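Local coordinates for exoglucanase A (Cellulomonas fimi, PDB 7CBD), which hydrolyses 1,4-beta-glucosidic linkages of cellulose with inversion of anomeric configuration, releasing cellobiose from chain ends through this family 6 catalytic domain, at residues Pro287-Asn299 with His357-Asp371. Sequence-based numbering, arbitrary orientation.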
# COMPACT_ATOMS: atom_id res chain seq x y z
N PRO A 287 -18.55 13.07 3.52
CA PRO A 287 -19.81 12.56 2.99
C PRO A 287 -19.79 11.04 2.92
O PRO A 287 -18.74 10.42 2.74
CB PRO A 287 -19.88 13.18 1.59
CG PRO A 287 -18.44 13.36 1.19
CD PRO A 287 -17.72 13.71 2.48
N SER A 288 -20.97 10.44 3.07
CA SER A 288 -21.06 8.98 3.07
C SER A 288 -20.59 8.37 1.76
O SER A 288 -20.27 7.17 1.73
CB SER A 288 -22.49 8.54 3.39
OG SER A 288 -23.39 8.96 2.39
N SER A 289 -20.53 9.16 0.68
CA SER A 289 -20.11 8.69 -0.63
C SER A 289 -18.62 8.36 -0.72
O SER A 289 -18.20 7.78 -1.73
CB SER A 289 -20.45 9.75 -1.68
OG SER A 289 -19.96 11.02 -1.27
N ILE A 290 -17.81 8.72 0.28
CA ILE A 290 -16.40 8.35 0.22
C ILE A 290 -16.27 6.84 0.04
O ILE A 290 -17.04 6.06 0.61
CB ILE A 290 -15.60 8.84 1.44
CG1 ILE A 290 -16.22 8.30 2.75
CG2 ILE A 290 -15.48 10.37 1.43
CD1 ILE A 290 -15.32 8.41 3.98
N GLY A 291 -15.30 6.43 -0.78
CA GLY A 291 -15.04 5.03 -1.02
C GLY A 291 -13.67 4.62 -0.51
O GLY A 291 -12.80 5.47 -0.28
N MET A 292 -13.47 3.32 -0.35
CA MET A 292 -12.27 2.77 0.27
C MET A 292 -11.57 1.85 -0.71
O MET A 292 -12.21 1.18 -1.53
CB MET A 292 -12.61 1.98 1.54
CG MET A 292 -13.59 2.70 2.48
SD MET A 292 -13.02 4.28 3.14
CE MET A 292 -11.92 3.68 4.40
N LEU A 293 -10.24 1.83 -0.62
CA LEU A 293 -9.41 0.88 -1.35
C LEU A 293 -8.58 0.09 -0.34
O LEU A 293 -8.22 0.62 0.71
CB LEU A 293 -8.43 1.59 -2.28
CG LEU A 293 -8.99 2.53 -3.33
CD1 LEU A 293 -7.85 3.25 -4.03
CD2 LEU A 293 -9.84 1.77 -4.35
N VAL A 294 -8.28 -1.17 -0.67
CA VAL A 294 -7.27 -1.94 0.06
C VAL A 294 -6.18 -2.33 -0.93
O VAL A 294 -6.48 -2.86 -2.01
CB VAL A 294 -7.85 -3.19 0.75
CG1 VAL A 294 -6.74 -3.93 1.49
CG2 VAL A 294 -8.94 -2.81 1.71
N ASP A 295 -4.92 -2.08 -0.56
CA ASP A 295 -3.76 -2.60 -1.28
C ASP A 295 -3.63 -4.08 -0.93
O ASP A 295 -3.22 -4.42 0.19
CB ASP A 295 -2.51 -1.84 -0.85
CG ASP A 295 -1.27 -2.26 -1.62
OD1 ASP A 295 -1.36 -3.18 -2.46
OD2 ASP A 295 -0.20 -1.66 -1.40
N THR A 296 -3.98 -4.95 -1.88
CA THR A 296 -3.95 -6.40 -1.69
C THR A 296 -2.69 -7.04 -2.28
O THR A 296 -2.63 -8.26 -2.45
CB THR A 296 -5.21 -7.03 -2.29
OG1 THR A 296 -5.32 -6.63 -3.66
CG2 THR A 296 -6.45 -6.57 -1.53
N SER A 297 -1.66 -6.23 -2.55
CA SER A 297 -0.47 -6.72 -3.24
C SER A 297 0.23 -7.84 -2.48
O SER A 297 0.77 -8.76 -3.10
CB SER A 297 0.49 -5.57 -3.49
OG SER A 297 0.77 -4.84 -2.30
N ARG A 298 0.28 -7.75 -1.14
CA ARG A 298 1.14 -8.65 -0.38
C ARG A 298 0.49 -9.12 0.92
O ARG A 298 1.20 -9.46 1.87
CB ARG A 298 2.52 -8.02 -0.12
CG ARG A 298 3.25 -7.62 -1.39
CD ARG A 298 4.65 -7.09 -1.12
NE ARG A 298 4.59 -5.91 -0.27
CZ ARG A 298 5.65 -5.22 0.15
NH1 ARG A 298 6.88 -5.61 -0.20
NH2 ARG A 298 5.49 -4.16 0.93
N ASN A 299 -0.84 -9.18 0.97
CA ASN A 299 -1.56 -9.49 2.20
C ASN A 299 -2.28 -10.83 2.16
O ASN A 299 -3.18 -11.07 2.97
CB ASN A 299 -2.51 -8.36 2.62
CG ASN A 299 -3.67 -8.17 1.65
OD1 ASN A 299 -3.81 -8.89 0.67
ND2 ASN A 299 -4.51 -7.18 1.94
N HIS A 357 -17.45 -0.38 1.93
CA HIS A 357 -17.58 0.65 0.90
C HIS A 357 -16.39 0.65 -0.06
O HIS A 357 -15.77 1.69 -0.31
CB HIS A 357 -17.77 2.03 1.53
CG HIS A 357 -19.05 2.17 2.29
ND1 HIS A 357 -20.18 2.75 1.75
CD2 HIS A 357 -19.38 1.79 3.55
CE1 HIS A 357 -21.15 2.72 2.65
NE2 HIS A 357 -20.70 2.14 3.74
N LEU A 358 -16.07 -0.52 -0.61
CA LEU A 358 -14.85 -0.70 -1.40
C LEU A 358 -15.06 -0.29 -2.85
O LEU A 358 -15.89 -0.87 -3.56
CB LEU A 358 -14.40 -2.16 -1.34
CG LEU A 358 -13.96 -2.65 0.04
CD1 LEU A 358 -13.92 -4.17 0.09
CD2 LEU A 358 -12.60 -2.07 0.42
N ASP A 359 -14.27 0.68 -3.30
CA ASP A 359 -14.26 1.03 -4.72
C ASP A 359 -13.55 -0.04 -5.55
O ASP A 359 -13.92 -0.27 -6.70
CB ASP A 359 -13.54 2.36 -4.93
CG ASP A 359 -14.38 3.57 -4.56
OD1 ASP A 359 -15.59 3.44 -4.29
OD2 ASP A 359 -13.80 4.68 -4.54
N ALA A 360 -12.52 -0.66 -4.98
CA ALA A 360 -11.66 -1.61 -5.70
C ALA A 360 -10.66 -2.21 -4.72
O ALA A 360 -10.36 -1.64 -3.67
CB ALA A 360 -10.89 -0.92 -6.83
N PHE A 361 -10.15 -3.39 -5.09
CA PHE A 361 -8.86 -3.86 -4.62
C PHE A 361 -7.82 -3.44 -5.65
O PHE A 361 -8.06 -3.50 -6.86
CB PHE A 361 -8.83 -5.39 -4.46
CG PHE A 361 -9.76 -5.90 -3.41
CD1 PHE A 361 -9.96 -5.20 -2.23
CD2 PHE A 361 -10.44 -7.10 -3.60
CE1 PHE A 361 -10.82 -5.67 -1.26
CE2 PHE A 361 -11.31 -7.58 -2.62
CZ PHE A 361 -11.50 -6.86 -1.46
N VAL A 362 -6.66 -2.99 -5.16
CA VAL A 362 -5.59 -2.46 -5.99
C VAL A 362 -4.28 -3.04 -5.49
O VAL A 362 -4.16 -3.46 -4.34
CB VAL A 362 -5.54 -0.91 -5.93
CG1 VAL A 362 -6.68 -0.31 -6.73
CG2 VAL A 362 -5.62 -0.44 -4.48
N TRP A 363 -3.28 -3.06 -6.37
CA TRP A 363 -1.89 -3.35 -5.99
C TRP A 363 -1.15 -2.02 -6.04
O TRP A 363 -0.70 -1.58 -7.10
CB TRP A 363 -1.25 -4.38 -6.91
CG TRP A 363 -1.72 -5.77 -6.67
CD1 TRP A 363 -2.68 -6.18 -5.79
CD2 TRP A 363 -1.25 -6.94 -7.34
NE1 TRP A 363 -2.82 -7.56 -5.86
CE2 TRP A 363 -1.96 -8.04 -6.81
CE3 TRP A 363 -0.30 -7.17 -8.34
CZ2 TRP A 363 -1.75 -9.35 -7.25
CZ3 TRP A 363 -0.09 -8.47 -8.77
CH2 TRP A 363 -0.81 -9.54 -8.23
N ILE A 364 -1.05 -1.36 -4.88
CA ILE A 364 -0.32 -0.10 -4.83
C ILE A 364 1.18 -0.37 -4.76
O ILE A 364 1.93 0.02 -5.66
CB ILE A 364 -0.83 0.80 -3.69
CG1 ILE A 364 -2.33 1.08 -3.82
CG2 ILE A 364 -0.06 2.11 -3.69
CD1 ILE A 364 -2.76 1.72 -5.14
N LYS A 365 1.63 -1.07 -3.74
CA LYS A 365 3.01 -1.57 -3.75
C LYS A 365 3.14 -2.63 -4.84
O LYS A 365 2.30 -3.52 -4.92
CB LYS A 365 3.33 -2.19 -2.40
CG LYS A 365 4.73 -2.76 -2.30
CD LYS A 365 5.77 -1.65 -2.22
CE LYS A 365 7.17 -2.23 -2.06
NZ LYS A 365 8.20 -1.19 -1.78
N PRO A 366 4.17 -2.57 -5.68
CA PRO A 366 4.33 -3.62 -6.72
C PRO A 366 5.02 -4.84 -6.14
O PRO A 366 6.15 -4.73 -5.64
CB PRO A 366 5.21 -2.93 -7.78
CG PRO A 366 5.16 -1.43 -7.44
CD PRO A 366 5.06 -1.43 -5.94
N PRO A 367 4.38 -6.01 -6.19
CA PRO A 367 5.02 -7.21 -5.65
C PRO A 367 6.39 -7.44 -6.26
O PRO A 367 6.58 -7.33 -7.47
CB PRO A 367 4.04 -8.33 -6.02
CG PRO A 367 2.71 -7.64 -6.08
CD PRO A 367 3.00 -6.27 -6.64
N GLY A 368 7.36 -7.75 -5.40
CA GLY A 368 8.73 -7.97 -5.81
C GLY A 368 9.67 -6.83 -5.49
O GLY A 368 10.89 -7.05 -5.42
N GLU A 369 9.15 -5.62 -5.29
CA GLU A 369 9.99 -4.49 -4.92
C GLU A 369 10.23 -4.49 -3.41
O GLU A 369 9.28 -4.62 -2.62
CB GLU A 369 9.33 -3.18 -5.36
CG GLU A 369 9.32 -3.05 -6.88
CD GLU A 369 8.78 -1.74 -7.39
OE1 GLU A 369 8.46 -0.84 -6.59
OE2 GLU A 369 8.69 -1.61 -8.63
N SER A 370 11.48 -4.32 -3.02
CA SER A 370 11.86 -4.33 -1.61
C SER A 370 11.26 -3.13 -0.87
O SER A 370 11.01 -2.07 -1.45
CB SER A 370 13.38 -4.25 -1.51
OG SER A 370 13.79 -4.24 -0.15
N ASP A 371 11.05 -3.31 0.43
CA ASP A 371 10.65 -2.23 1.31
C ASP A 371 11.83 -1.44 1.85
O ASP A 371 11.64 -0.35 2.41
CB ASP A 371 9.86 -2.75 2.52
CG ASP A 371 8.57 -3.45 2.11
OD1 ASP A 371 7.97 -3.04 1.10
OD2 ASP A 371 8.16 -4.38 2.83
O HOH W 1 -20.50 5.04 0.06
O HOH W 2 7.81 -6.94 -2.57
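Met292 and Leu358 pair in parallel where strands 291-295 and 358-362 lie side by side in the distorted beta/alpha barrel of glycoside hydrolase family 6. Backbone bonds join the two ends of the pairing: Met292 N to His357 O and Asp359 N to Met292 O at one, Val362 N to Val294 O and Thr296 N to Val362 O at the other. Between them the chain corners at Asp359, and Val294 N and Ala360 O stand 3.7 Å apart, neither with a partner in the model.

Apolar contacts fall on both sheet faces. Leu293 CD2 reaches Ala360 CB on one; on the other, Val294 CG2 meets Leu358 CD2 at 4.0 Å, and helix 270-283 packs over both.

Beyond the apolar pairs, the Asp295 carboxylate ties the chain at Ser297 to that at Lys365. With CG anti to the backbone N (chi1 -177°), OD2 receives Lys365 N at 3.0 Å in a nearly straight bond, as well as Ala234 N, while OD1 takes Ser297 N (an Asx turn) and Ser297 OG from one face of its plane. Replacing this aspartate by alanine is likely to leave the N-H groups of Lys365 and Ala234 without their acceptor and the Ser297 hydroxyl free to turn. Ser297 CA sits over the Trp363 five-membered ring in a CH-pi contact, 3.6 Å from its centroid.

The charged end involves Asp371, a predicted active-site residue, whose OD1 forms a salt bridge with Lys365 NZ. Lys365 CG lies over one guanidinium face of Arg298; at the edge, Arg298 NH2 meets the syn lone pair of Asp371 OD1 at 2.7 Å, the guanidinium and carboxylate planes 87° apart.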